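Long-range contacts in vinylacetyl-CoA Delta-isomerase (Nitrosopumilus maritimus SCM1, PDB 6VJR), which probably converts 4-hydroxybutyryl-CoA to crotonyl-CoA and isomerises vinylacetyl-CoA, using FAD and a [4Fe-4S] cluster: residues 7-12 / 37-42; 121-126 / 272-277; 288-293 / 364-369; 309-314 / 381-386. One frame throughout, in Å; residues are numbered along the deposited sequence. Where two conformers were deposited one is given.

Interaction 1: residues 7-12 / 37-42; sequences DYIESL and PSINAV
The Tyr8 ring and the Val42 side chain cross at about a right angle, with Val42 CG1 reaching Tyr8 OH at 3.4 Å and packing against the hydroxyl end of the ring. Tyr8 gets there because its CG lies anti to the backbone N (chi1 162°), which sends the ring out between the helices. The ring edge also comes close to backbone, with Tyr8 CE2 lying 3.7 Å from the carbonyl O of Ile39, near the ring plane. No hydrogen bond links the two segments; Tyr8 OH is instead hydrogen-bonded to Asn192 O, and the ring meets that of Tyr46. An alanine in place of Tyr8 takes away the ring and its hydroxyl, and would probably loosen the packing around Val42 and the loop at Asn192. Ile39 meets Ile9 and Leu12: its CG2 takes Ile9 CG1 at 3.8 Å in an oblique crossing, while its CG1 meets Leu12 CD1 tip to tip, also at 3.8 Å. The segments' axes pass 10.0 Å apart at 134°. This is apolar helix-helix packing in the N-terminal part of an HpaB-type flavoprotein, and it brings Val42 to about 8 Å, side chain to side chain, from the cluster ligand Cys97.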
# COMPACT_ATOMS: atom_id res chain seq x y z
N ASP A 7 44.37 -14.36 1.52
CA ASP A 7 44.60 -15.79 1.72
C ASP A 7 43.43 -16.60 1.13
O ASP A 7 43.61 -17.64 0.50
CB ASP A 7 44.71 -16.12 3.19
CG ASP A 7 45.93 -15.64 3.95
OD1 ASP A 7 46.95 -15.29 3.32
OD2 ASP A 7 45.83 -15.57 5.19
N TYR A 8 42.21 -16.09 1.34
CA TYR A 8 41.02 -16.75 0.83
C TYR A 8 41.04 -16.81 -0.70
O TYR A 8 40.83 -17.86 -1.29
CB TYR A 8 39.78 -16.05 1.35
CG TYR A 8 38.54 -16.40 0.54
CD1 TYR A 8 37.96 -17.68 0.59
CD2 TYR A 8 37.99 -15.48 -0.33
CE1 TYR A 8 36.87 -18.02 -0.19
CE2 TYR A 8 36.86 -15.79 -1.06
CZ TYR A 8 36.31 -17.06 -1.01
OH TYR A 8 35.21 -17.29 -1.77
N ILE A 9 41.36 -15.69 -1.33
CA ILE A 9 41.42 -15.66 -2.79
C ILE A 9 42.45 -16.68 -3.31
O ILE A 9 42.16 -17.45 -4.21
CB ILE A 9 41.67 -14.24 -3.28
CG1 ILE A 9 40.45 -13.39 -2.93
CG2 ILE A 9 42.01 -14.17 -4.76
CD1 ILE A 9 40.67 -11.90 -3.16
N GLU A 10 43.61 -16.78 -2.65
CA GLU A 10 44.61 -17.74 -3.05
C GLU A 10 44.11 -19.18 -2.89
O GLU A 10 44.43 -20.00 -3.73
CB GLU A 10 45.85 -17.49 -2.20
CG GLU A 10 47.03 -18.37 -2.59
CD GLU A 10 47.48 -18.28 -4.04
OE1 GLU A 10 47.44 -17.17 -4.65
OE2 GLU A 10 47.89 -19.35 -4.55
N SER A 11 43.31 -19.48 -1.85
CA SER A 11 42.78 -20.81 -1.60
C SER A 11 41.81 -21.28 -2.71
O SER A 11 41.56 -22.48 -2.84
CB SER A 11 42.03 -20.86 -0.26
OG SER A 11 40.69 -20.35 -0.40
N LEU A 12 41.32 -20.34 -3.55
CA LEU A 12 40.38 -20.66 -4.63
C LEU A 12 41.08 -20.97 -5.95
O LEU A 12 40.41 -21.31 -6.94
CB LEU A 12 39.41 -19.49 -4.88
CG LEU A 12 38.46 -19.14 -3.74
CD1 LEU A 12 37.57 -17.99 -4.15
CD2 LEU A 12 37.67 -20.37 -3.33
N PRO A 37 34.00 -10.36 -8.88
CA PRO A 37 33.33 -9.49 -7.89
C PRO A 37 32.68 -10.28 -6.75
O PRO A 37 32.66 -9.83 -5.62
CB PRO A 37 32.28 -8.74 -8.74
CG PRO A 37 32.95 -8.71 -10.12
CD PRO A 37 33.56 -10.08 -10.26
N SER A 38 32.11 -11.47 -7.05
CA SER A 38 31.54 -12.29 -5.99
C SER A 38 32.61 -12.81 -5.02
O SER A 38 32.38 -12.92 -3.81
CB SER A 38 30.72 -13.42 -6.55
OG SER A 38 31.45 -14.41 -7.26
N ILE A 39 33.76 -13.15 -5.55
CA ILE A 39 34.91 -13.55 -4.74
C ILE A 39 35.32 -12.42 -3.80
O ILE A 39 35.65 -12.64 -2.63
CB ILE A 39 36.02 -14.08 -5.65
CG1 ILE A 39 35.57 -15.44 -6.21
CG2 ILE A 39 37.36 -14.16 -4.95
CD1 ILE A 39 36.38 -15.93 -7.37
N ASN A 40 35.41 -11.22 -4.34
CA ASN A 40 35.78 -10.05 -3.56
C ASN A 40 34.83 -9.86 -2.38
O ASN A 40 35.26 -9.43 -1.31
CB ASN A 40 35.78 -8.81 -4.44
CG ASN A 40 36.91 -8.76 -5.44
OD1 ASN A 40 37.93 -9.42 -5.29
ND2 ASN A 40 36.76 -7.93 -6.45
N ALA A 41 33.54 -10.07 -2.62
CA ALA A 41 32.55 -9.95 -1.55
C ALA A 41 32.85 -10.95 -0.45
O ALA A 41 32.83 -10.59 0.72
CB ALA A 41 31.16 -10.10 -2.11
N VAL A 42 33.08 -12.22 -0.80
CA VAL A 42 33.43 -13.18 0.23
C VAL A 42 34.74 -12.80 0.92
O VAL A 42 34.85 -12.95 2.15
CB VAL A 42 33.47 -14.61 -0.30
CG1 VAL A 42 33.81 -15.58 0.80
CG2 VAL A 42 32.15 -14.98 -0.97

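Interaction 2: residues 121-126 / 272-277; sequences HGTDYH and HGEYEF
A buried carboxylate, that of Glu274, is gripped through both oxygens, each using its syn lone pair. Tyr125 OH donates to Glu274 OE2 at 2.6 Å, with the ring and carboxylate planes 73° apart. Glu274 OE1 takes the backbone N-H of His272 at 2.8 Å, so the acid also ties down its own loop, where it is the centre of an inverse gamma turn. These donors would probably help keep the acid ionised. A bend at chi2 (87°) turns the carboxylate to Tyr125 and sets Glu274 CG over one face of His121, a CH-pi contact 3.7 Å from the ring centroid. An alanine in place of Glu274 removes both oxygens and CG, and would probably leave the loop at His272 and the Tyr125 hydroxyl less firmly held. His121 reaches past Glu274 to Glu276: NE2 donates to the syn lone pair of OE1 at 2.7 Å, almost in the ring plane and fairly straight (160°). Lys120 salt-bridges the same oxygen. Phe277 CE2 lies at the imidazole edge, 3.9 Å from His121 CD2. This joins the junction of helices 101-121 and 125-139 to the loop between strand 269-272 and helix 278-292, with Ile117 touching Thr123, Tyr125, Glu274 and Phe277.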
# COMPACT_ATOMS: atom_id res chain seq x y z
N HIS A 121 17.00 -42.03 17.36
CA HIS A 121 17.43 -43.16 16.55
C HIS A 121 18.68 -43.85 17.12
O HIS A 121 19.02 -44.96 16.72
CB HIS A 121 17.61 -42.73 15.10
CG HIS A 121 16.34 -42.49 14.38
ND1 HIS A 121 15.63 -43.51 13.79
CD2 HIS A 121 15.64 -41.37 14.17
CE1 HIS A 121 14.53 -43.01 13.24
NE2 HIS A 121 14.52 -41.72 13.46
N GLY A 122 19.39 -43.20 18.03
CA GLY A 122 20.59 -43.82 18.56
C GLY A 122 21.75 -43.76 17.57
O GLY A 122 22.71 -44.50 17.73
N THR A 123 21.68 -42.82 16.62
CA THR A 123 22.70 -42.58 15.60
C THR A 123 23.76 -41.61 16.15
O THR A 123 23.69 -41.20 17.30
CB THR A 123 21.99 -42.07 14.34
OG1 THR A 123 21.02 -41.12 14.77
CG2 THR A 123 21.20 -43.18 13.66
N ASP A 124 24.78 -41.29 15.35
CA ASP A 124 25.83 -40.40 15.80
C ASP A 124 26.08 -39.28 14.78
O ASP A 124 27.20 -38.81 14.62
CB ASP A 124 27.15 -41.10 16.06
CG ASP A 124 27.67 -41.88 14.87
OD1 ASP A 124 27.01 -41.83 13.83
OD2 ASP A 124 28.68 -42.59 15.01
N TYR A 125 24.99 -38.81 14.17
CA TYR A 125 25.04 -37.67 13.28
C TYR A 125 25.58 -36.41 13.97
O TYR A 125 26.28 -35.61 13.34
CB TYR A 125 23.69 -37.40 12.64
CG TYR A 125 23.11 -38.60 11.90
CD1 TYR A 125 23.76 -39.16 10.81
CD2 TYR A 125 21.86 -39.10 12.23
CE1 TYR A 125 23.23 -40.25 10.14
CE2 TYR A 125 21.33 -40.20 11.57
CZ TYR A 125 22.00 -40.76 10.49
OH TYR A 125 21.48 -41.87 9.87
N HIS A 126 25.17 -36.19 15.22
CA HIS A 126 25.61 -35.00 15.94
C HIS A 126 27.12 -35.05 16.17
O HIS A 126 27.79 -34.03 16.00
CB HIS A 126 24.81 -34.84 17.24
CG HIS A 126 25.00 -33.55 17.89
ND1 HIS A 126 24.55 -32.39 17.30
CD2 HIS A 126 25.57 -33.19 19.05
CE1 HIS A 126 24.87 -31.34 18.08
NE2 HIS A 126 25.49 -31.82 19.17
N HIS A 272 20.50 -39.91 7.18
CA HIS A 272 20.50 -41.04 6.26
C HIS A 272 19.21 -41.85 6.45
O HIS A 272 19.22 -42.85 7.15
CB HIS A 272 21.75 -41.89 6.48
CG HIS A 272 21.81 -43.13 5.64
ND1 HIS A 272 21.48 -43.18 4.31
CD2 HIS A 272 22.09 -44.40 5.97
CE1 HIS A 272 21.62 -44.41 3.85
NE2 HIS A 272 21.96 -45.17 4.84
N GLY A 273 18.10 -41.36 5.88
CA GLY A 273 16.85 -42.10 5.85
C GLY A 273 15.81 -41.69 6.90
O GLY A 273 14.68 -42.21 6.85
N GLU A 274 16.15 -40.81 7.85
CA GLU A 274 15.23 -40.40 8.90
C GLU A 274 14.35 -39.26 8.38
O GLU A 274 14.48 -38.09 8.76
CB GLU A 274 16.02 -40.01 10.14
CG GLU A 274 16.92 -41.13 10.68
CD GLU A 274 18.31 -41.22 10.08
OE1 GLU A 274 18.70 -40.34 9.27
OE2 GLU A 274 19.01 -42.21 10.46
N TYR A 275 13.45 -39.64 7.48
CA TYR A 275 12.66 -38.72 6.70
C TYR A 275 11.81 -37.79 7.56
O TYR A 275 11.50 -36.69 7.11
CB TYR A 275 11.76 -39.52 5.76
CG TYR A 275 10.79 -40.45 6.45
CD1 TYR A 275 9.52 -40.02 6.80
CD2 TYR A 275 11.15 -41.76 6.73
CE1 TYR A 275 8.64 -40.85 7.45
CE2 TYR A 275 10.27 -42.61 7.36
CZ TYR A 275 9.02 -42.15 7.73
OH TYR A 275 8.21 -43.04 8.35
N GLU A 276 11.40 -38.26 8.73
CA GLU A 276 10.55 -37.49 9.61
C GLU A 276 11.25 -36.24 10.15
O GLU A 276 10.56 -35.38 10.71
CB GLU A 276 9.97 -38.34 10.74
CG GLU A 276 10.96 -38.74 11.82
CD GLU A 276 11.86 -39.95 11.61
OE1 GLU A 276 12.25 -40.49 12.68
OE2 GLU A 276 12.19 -40.35 10.44
N PHE A 277 12.58 -36.14 10.01
CA PHE A 277 13.30 -34.97 10.50
C PHE A 277 13.59 -33.96 9.40
O PHE A 277 14.14 -32.90 9.69
CB PHE A 277 14.61 -35.35 11.21
CG PHE A 277 14.36 -35.96 12.57
CD1 PHE A 277 14.28 -35.14 13.69
CD2 PHE A 277 14.20 -37.33 12.74
CE1 PHE A 277 14.08 -35.69 14.95
CE2 PHE A 277 13.99 -37.88 14.00
CZ PHE A 277 13.91 -37.06 15.09

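Interaction 3: residues 288-293 / 364-369; sequences YHRRSY and VCKHNV. With FE (Fe (III) ion), chain I; SF4 (iron/sulfur cluster), chain E.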
# COMPACT_ATOMS: atom_id res chain seq x y z
N TYR A 288 16.31 -19.38 10.88
CA TYR A 288 17.48 -18.53 10.90
C TYR A 288 17.52 -17.62 9.67
O TYR A 288 17.78 -16.40 9.76
CB TYR A 288 18.76 -19.34 10.95
CG TYR A 288 19.07 -20.06 12.26
CD1 TYR A 288 19.37 -19.37 13.42
CD2 TYR A 288 18.97 -21.44 12.35
CE1 TYR A 288 19.64 -20.04 14.59
CE2 TYR A 288 19.26 -22.12 13.51
CZ TYR A 288 19.52 -21.42 14.66
OH TYR A 288 19.81 -22.09 15.83
N HIS A 289 17.41 -18.25 8.51
CA HIS A 289 17.73 -17.54 7.29
C HIS A 289 16.73 -16.41 6.99
O HIS A 289 17.15 -15.37 6.47
CB HIS A 289 17.91 -18.48 6.11
CG HIS A 289 18.71 -17.84 5.02
ND1 HIS A 289 20.02 -17.43 5.17
CD2 HIS A 289 18.35 -17.49 3.78
CE1 HIS A 289 20.39 -16.83 4.02
NE2 HIS A 289 19.38 -16.86 3.16
N ARG A 290 15.47 -16.58 7.38
CA ARG A 290 14.44 -15.57 7.15
C ARG A 290 14.74 -14.28 7.91
O ARG A 290 14.29 -13.22 7.52
CB ARG A 290 13.06 -16.15 7.44
CG ARG A 290 12.60 -17.01 6.28
CD ARG A 290 11.29 -17.69 6.45
NE ARG A 290 11.02 -18.56 5.31
CZ ARG A 290 10.20 -19.60 5.34
NH1 ARG A 290 9.37 -19.76 6.35
NH2 ARG A 290 10.26 -20.49 4.39
N ARG A 291 15.58 -14.31 8.96
CA ARG A 291 16.01 -13.05 9.56
C ARG A 291 17.49 -12.70 9.33
O ARG A 291 17.93 -11.63 9.77
CB ARG A 291 15.58 -12.87 11.00
CG ARG A 291 15.95 -13.93 12.00
CD ARG A 291 17.35 -13.80 12.63
NE ARG A 291 18.39 -14.47 11.85
CZ ARG A 291 19.61 -14.80 12.33
NH1 ARG A 291 20.04 -14.38 13.54
NH2 ARG A 291 20.42 -15.51 11.58
N SER A 292 18.21 -13.52 8.55
CA SER A 292 19.48 -13.10 7.97
C SER A 292 19.30 -11.99 6.95
O SER A 292 20.28 -11.30 6.62
CB SER A 292 20.24 -14.31 7.45
OG SER A 292 20.73 -15.05 8.58
N TYR A 293 18.05 -11.80 6.50
CA TYR A 293 17.70 -10.73 5.56
C TYR A 293 17.87 -9.33 6.13
O TYR A 293 17.70 -8.36 5.41
CB TYR A 293 16.31 -10.90 4.90
CG TYR A 293 16.39 -12.08 3.96
CD1 TYR A 293 16.79 -11.91 2.64
CD2 TYR A 293 16.11 -13.36 4.40
CE1 TYR A 293 17.00 -12.97 1.80
CE2 TYR A 293 16.31 -14.44 3.57
CZ TYR A 293 16.80 -14.25 2.29
OH TYR A 293 17.09 -15.30 1.53
N VAL A 364 8.01 -12.56 9.85
CA VAL A 364 7.66 -11.16 9.66
C VAL A 364 8.79 -10.37 8.99
O VAL A 364 8.57 -9.56 8.12
CB VAL A 364 7.26 -10.60 11.04
CG1 VAL A 364 7.10 -9.09 10.94
CG2 VAL A 364 6.01 -11.27 11.60
N CYS A 365 10.03 -10.61 9.42
CA CYS A 365 11.19 -9.99 8.81
C CYS A 365 11.19 -10.30 7.30
O CYS A 365 11.18 -9.42 6.44
CB CYS A 365 12.46 -10.45 9.47
SG CYS A 365 13.96 -9.75 8.73
N LYS A 366 11.20 -11.57 6.97
CA LYS A 366 11.30 -11.98 5.57
C LYS A 366 10.08 -11.52 4.78
O LYS A 366 10.22 -11.11 3.63
CB LYS A 366 11.46 -13.50 5.54
CG LYS A 366 11.02 -14.09 4.22
CD LYS A 366 11.98 -13.84 3.08
CE LYS A 366 11.46 -14.58 1.92
NZ LYS A 366 12.16 -14.37 0.67
N HIS A 367 8.88 -11.61 5.36
CA HIS A 367 7.70 -11.20 4.59
C HIS A 367 7.78 -9.74 4.20
O HIS A 367 7.40 -9.37 3.07
CB HIS A 367 6.40 -11.62 5.26
CG HIS A 367 5.31 -11.91 4.30
ND1 HIS A 367 5.44 -12.92 3.37
CD2 HIS A 367 4.12 -11.33 4.06
CE1 HIS A 367 4.30 -12.98 2.65
NE2 HIS A 367 3.51 -12.02 3.04
N ASN A 368 8.25 -8.89 5.12
CA ASN A 368 8.49 -7.49 4.80
C ASN A 368 9.57 -7.34 3.72
O ASN A 368 9.49 -6.44 2.87
CB ASN A 368 8.71 -6.64 6.04
CG ASN A 368 7.43 -6.46 6.81
OD1 ASN A 368 6.37 -6.16 6.23
ND2 ASN A 368 7.48 -6.61 8.12
N VAL A 369 10.64 -8.13 3.84
CA VAL A 369 11.71 -8.15 2.83
C VAL A 369 11.16 -8.42 1.42
O VAL A 369 11.70 -7.91 0.44
CB VAL A 369 12.81 -9.15 3.25
CG1 VAL A 369 13.78 -9.52 2.14
CG2 VAL A 369 13.56 -8.59 4.44
FE FE I . 18.95 -15.91 1.13
FE1 SF4 E . 21.36 -14.22 1.88
FE2 SF4 E . 21.94 -11.54 2.08
FE3 SF4 E . 23.48 -13.08 0.65
FE4 SF4 E . 23.62 -13.19 3.33
S1 SF4 E . 24.27 -11.49 2.03
S2 SF4 E . 23.52 -15.02 1.86
S3 SF4 E . 21.36 -12.94 3.84
S4 SF4 E . 21.26 -12.73 0.24
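Helix 288-292 and helix 364-369 run in roughly the same direction, 47° apart, with their axes only 7.9 Å from each other. The backbones come closest where Arg290 CA and Lys366 CA lie 5.0 Å apart, and there the two side chains cross obliquely, CB to CB at 3.6 Å. Both then lead away: Arg290 runs extended to Ala448 O, while Lys366, bent at chi2 (74°), carries its ammonium to Ser444 O and Gly447 O. One step back, Cys365 SG sits 3.7 Å from the carbonyl O of Arg290. This helix pairing belongs to the C-terminal helical domain, which is related to that of the acyl-CoA dehydrogenases, and here it backs the iron site. Tyr293, its CG anti to the carbonyl carbon (chi1 -69°), rests its CB on Val369 CG2 at 3.6 Å and crosses that valine at about a right angle. Tyr293 OH binds the iron, 2.0 Å from FE. His289 brings in NE2 as a second ligand, 2.3 Å from FE, and Glu443 is a third. His289 and Ser292 also line the [4Fe-4S] cluster pocket. Asp105, a second-shell acid, is hydrogen-bonded to His289 ND1 and Ser292 OG and probably makes the imidazole a better donor to the metal. Arg291 folds back over its own helix, NE donating to a lone pair of Tyr288 O at 2.9 Å and NH1 hydrogen-bonded to Gln83 OE1.

Interaction 4: residues 309-314 / 381-386; sequences TIADYN and QDIAGG. With FAD (flavin-adenine dinucleotide), chain V.
With CG1 anti to its backbone N (chi1 -170°), Ile310 has its CG2 in the crowded position between N and the carbonyl carbon, and that methyl meets the last turn of helix 372-384. Asn314, one turn on, has CG anti to the carbonyl carbon (chi1 -68°), which sends its amide toward the flavin nucleotide. The end of helix 372-384 and the two glycines after it form part of the FAD pocket in the acyl-CoA dehydrogenase-like helical domain. Ile310 CG2 lies 3.7 Å from Ala384 CA, and Ile383 CG2, itself anti to the backbone N, takes Ala311 CB at 3.9 Å. Beyond this apolar patch the cofactor takes over. Asp382 OD1 accepts from FAD O3B on the ribose at 2.8 Å, while its OD2 has a salt bridge to Lys325. Gly386 N donates to FAD O1P at 2.9 Å, nearly straight (155°); it sits just ahead of helix 387-390, whose start would probably help hold the negative phosphate. Gly385, with positive phi, lies so close to the pyrophosphate that a CB there would clash with O3P. Lys151, Thr148 and Arg154 of the third subunit bind the same FAD. Asn314 OD1 goes to Arg421 NH2, and a water accepts from Asn314 ND2 at 2.9 Å. The same water donates to Ile383 O, 2.8 Å from it. It also donates to FAD O4B at 3.1 Å.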
# COMPACT_ATOMS: atom_id res chain seq x y z
N THR A 309 22.67 11.18 -2.80
CA THR A 309 23.77 11.73 -3.58
C THR A 309 23.27 12.31 -4.91
O THR A 309 23.68 13.41 -5.27
CB THR A 309 24.87 10.71 -3.77
OG1 THR A 309 25.40 10.30 -2.51
CG2 THR A 309 25.97 11.24 -4.66
N ILE A 310 22.48 11.54 -5.67
CA ILE A 310 22.01 12.07 -6.95
C ILE A 310 21.15 13.33 -6.76
O ILE A 310 21.22 14.27 -7.55
CB ILE A 310 21.37 10.98 -7.84
CG1 ILE A 310 21.10 11.48 -9.24
CG2 ILE A 310 20.07 10.45 -7.24
CD1 ILE A 310 22.30 11.97 -10.02
N ALA A 311 20.32 13.39 -5.72
CA ALA A 311 19.53 14.58 -5.42
C ALA A 311 20.44 15.80 -5.23
O ALA A 311 20.19 16.89 -5.76
CB ALA A 311 18.62 14.40 -4.23
N ASP A 312 21.54 15.61 -4.48
CA ASP A 312 22.55 16.63 -4.27
C ASP A 312 23.17 17.08 -5.59
O ASP A 312 23.17 18.28 -5.90
CB ASP A 312 23.56 16.04 -3.30
CG ASP A 312 24.81 16.84 -3.05
OD1 ASP A 312 24.95 17.86 -3.69
OD2 ASP A 312 25.65 16.39 -2.22
N TYR A 313 23.60 16.11 -6.41
CA TYR A 313 24.24 16.43 -7.69
C TYR A 313 23.28 17.15 -8.64
O TYR A 313 23.72 17.93 -9.51
CB TYR A 313 24.72 15.12 -8.30
CG TYR A 313 25.92 14.45 -7.63
CD1 TYR A 313 26.72 15.12 -6.70
CD2 TYR A 313 26.32 13.19 -8.05
CE1 TYR A 313 27.83 14.51 -6.17
CE2 TYR A 313 27.47 12.60 -7.55
CZ TYR A 313 28.25 13.28 -6.64
OH TYR A 313 29.36 12.64 -6.14
N ASN A 314 21.97 16.80 -8.54
CA ASN A 314 20.95 17.42 -9.36
C ASN A 314 20.59 18.81 -8.91
O ASN A 314 19.86 19.48 -9.64
CB ASN A 314 19.68 16.58 -9.50
CG ASN A 314 19.85 15.30 -10.27
OD1 ASN A 314 20.77 15.16 -11.08
ND2 ASN A 314 18.89 14.39 -10.11
N GLN A 381 14.57 5.38 -7.99
CA GLN A 381 14.48 5.71 -9.41
C GLN A 381 13.76 7.03 -9.60
O GLN A 381 14.13 7.80 -10.47
CB GLN A 381 13.79 4.60 -10.19
CG GLN A 381 14.59 3.32 -10.22
CD GLN A 381 14.10 2.37 -11.29
OE1 GLN A 381 13.10 2.62 -11.98
NE2 GLN A 381 14.85 1.30 -11.49
N ASP A 382 12.72 7.29 -8.81
CA ASP A 382 12.04 8.61 -8.86
C ASP A 382 13.06 9.73 -8.61
O ASP A 382 13.21 10.71 -9.37
CB ASP A 382 10.94 8.64 -7.82
CG ASP A 382 10.13 9.93 -7.69
OD1 ASP A 382 10.42 10.94 -8.42
OD2 ASP A 382 9.18 9.94 -6.86
N ILE A 383 13.82 9.60 -7.51
CA ILE A 383 14.76 10.65 -7.14
C ILE A 383 15.85 10.82 -8.20
O ILE A 383 16.33 11.92 -8.42
CB ILE A 383 15.34 10.35 -5.74
CG1 ILE A 383 14.23 10.39 -4.68
CG2 ILE A 383 16.48 11.31 -5.43
CD1 ILE A 383 14.57 9.83 -3.35
N ALA A 384 16.29 9.73 -8.84
CA ALA A 384 17.41 9.79 -9.78
C ALA A 384 17.08 10.56 -11.06
O ALA A 384 17.94 11.27 -11.61
CB ALA A 384 17.86 8.40 -10.10
N GLY A 385 15.87 10.38 -11.57
CA GLY A 385 15.53 10.92 -12.89
C GLY A 385 15.77 9.92 -14.03
O GLY A 385 16.27 8.81 -13.84
N GLY A 386 15.36 10.35 -15.24
CA GLY A 386 15.40 9.48 -16.40
C GLY A 386 16.78 8.95 -16.79
O GLY A 386 16.88 7.88 -17.44
PA FAD V . 14.75 15.17 -12.90
O1A FAD V . 13.99 16.37 -13.28
O2A FAD V . 16.21 15.29 -12.60
O5B FAD V . 13.95 14.50 -11.71
C5B FAD V . 14.64 13.78 -10.67
C4B FAD V . 13.93 13.99 -9.35
O4B FAD V . 14.13 15.37 -8.96
C3B FAD V . 12.40 13.78 -9.38
O3B FAD V . 11.94 13.25 -8.13
C2B FAD V . 11.84 15.21 -9.60
O2B FAD V . 10.53 15.45 -9.14
C1B FAD V . 12.86 16.02 -8.81
N9A FAD V . 12.98 17.41 -9.22
C8A FAD V . 13.54 17.90 -10.38
N7A FAD V . 13.51 19.21 -10.45
C5A FAD V . 12.90 19.62 -9.29
C6A FAD V . 12.60 20.90 -8.78
N6A FAD V . 12.91 22.02 -9.41
N1A FAD V . 11.96 20.97 -7.59
C2A FAD V . 11.68 19.81 -6.97
N3A FAD V . 11.91 18.56 -7.35
C4A FAD V . 12.57 18.52 -8.51
N1 FAD V . 11.25 13.40 -22.92
C2 FAD V . 11.02 13.87 -24.19
O2 FAD V . 10.99 15.07 -24.46
N3 FAD V . 10.83 12.98 -25.22
C4 FAD V . 10.78 11.61 -25.15
O4 FAD V . 10.67 10.91 -26.17
C4X FAD V . 11.10 11.12 -23.85
N5 FAD V . 11.15 9.79 -23.68
C5X FAD V . 11.64 9.31 -22.49
C6 FAD V . 11.91 7.95 -22.32
C7 FAD V . 12.48 7.45 -21.14
C7M FAD V . 12.86 5.99 -21.03
C8 FAD V . 12.54 8.27 -20.02
C8M FAD V . 13.12 7.78 -18.72
C9 FAD V . 12.29 9.62 -20.16
C9A FAD V . 11.83 10.16 -21.38
N10 FAD V . 11.59 11.53 -21.56
C10 FAD V . 11.32 12.07 -22.80
C1' FAD V . 12.04 12.43 -20.49
C2' FAD V . 11.15 12.59 -19.27
O2' FAD V . 10.12 13.52 -19.62
C3' FAD V . 11.98 13.09 -18.11
O3' FAD V . 12.75 11.98 -17.69
C4' FAD V . 11.15 13.71 -16.97
O4' FAD V . 10.57 14.96 -17.31
C5' FAD V . 11.96 13.85 -15.70
O5' FAD V . 13.07 14.76 -15.99
P FAD V . 14.55 14.29 -15.62
O1P FAD V . 14.84 13.00 -16.22
O2P FAD V . 15.42 15.44 -15.93
O3P FAD V . 14.57 14.06 -14.06
O HOH W 1 16.97 14.56 -7.98

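Going from the N terminus, interaction 1 closes a short loop of 24 residues, folding helix 36-51 back onto helix 5-11. Interaction 2 comes next in series and closes a far longer one: the 145 residues between its segments hold much of the chain's strand, and the return point lies just before helix 278-292. Interactions 3 and 4 then cross: 309-314 opens before 364-369 closes interaction 3, and 381-386 closes interaction 4 only afterwards. Their helices follow one another, 278-292 then 295-314 and 359-369 then 372-384, so two successive pairs are tied 29 Å apart, centre to centre. Interactions 2 and 4 lie on opposite sides of the chain's centre, and both 3 and 4 touch the second subunit.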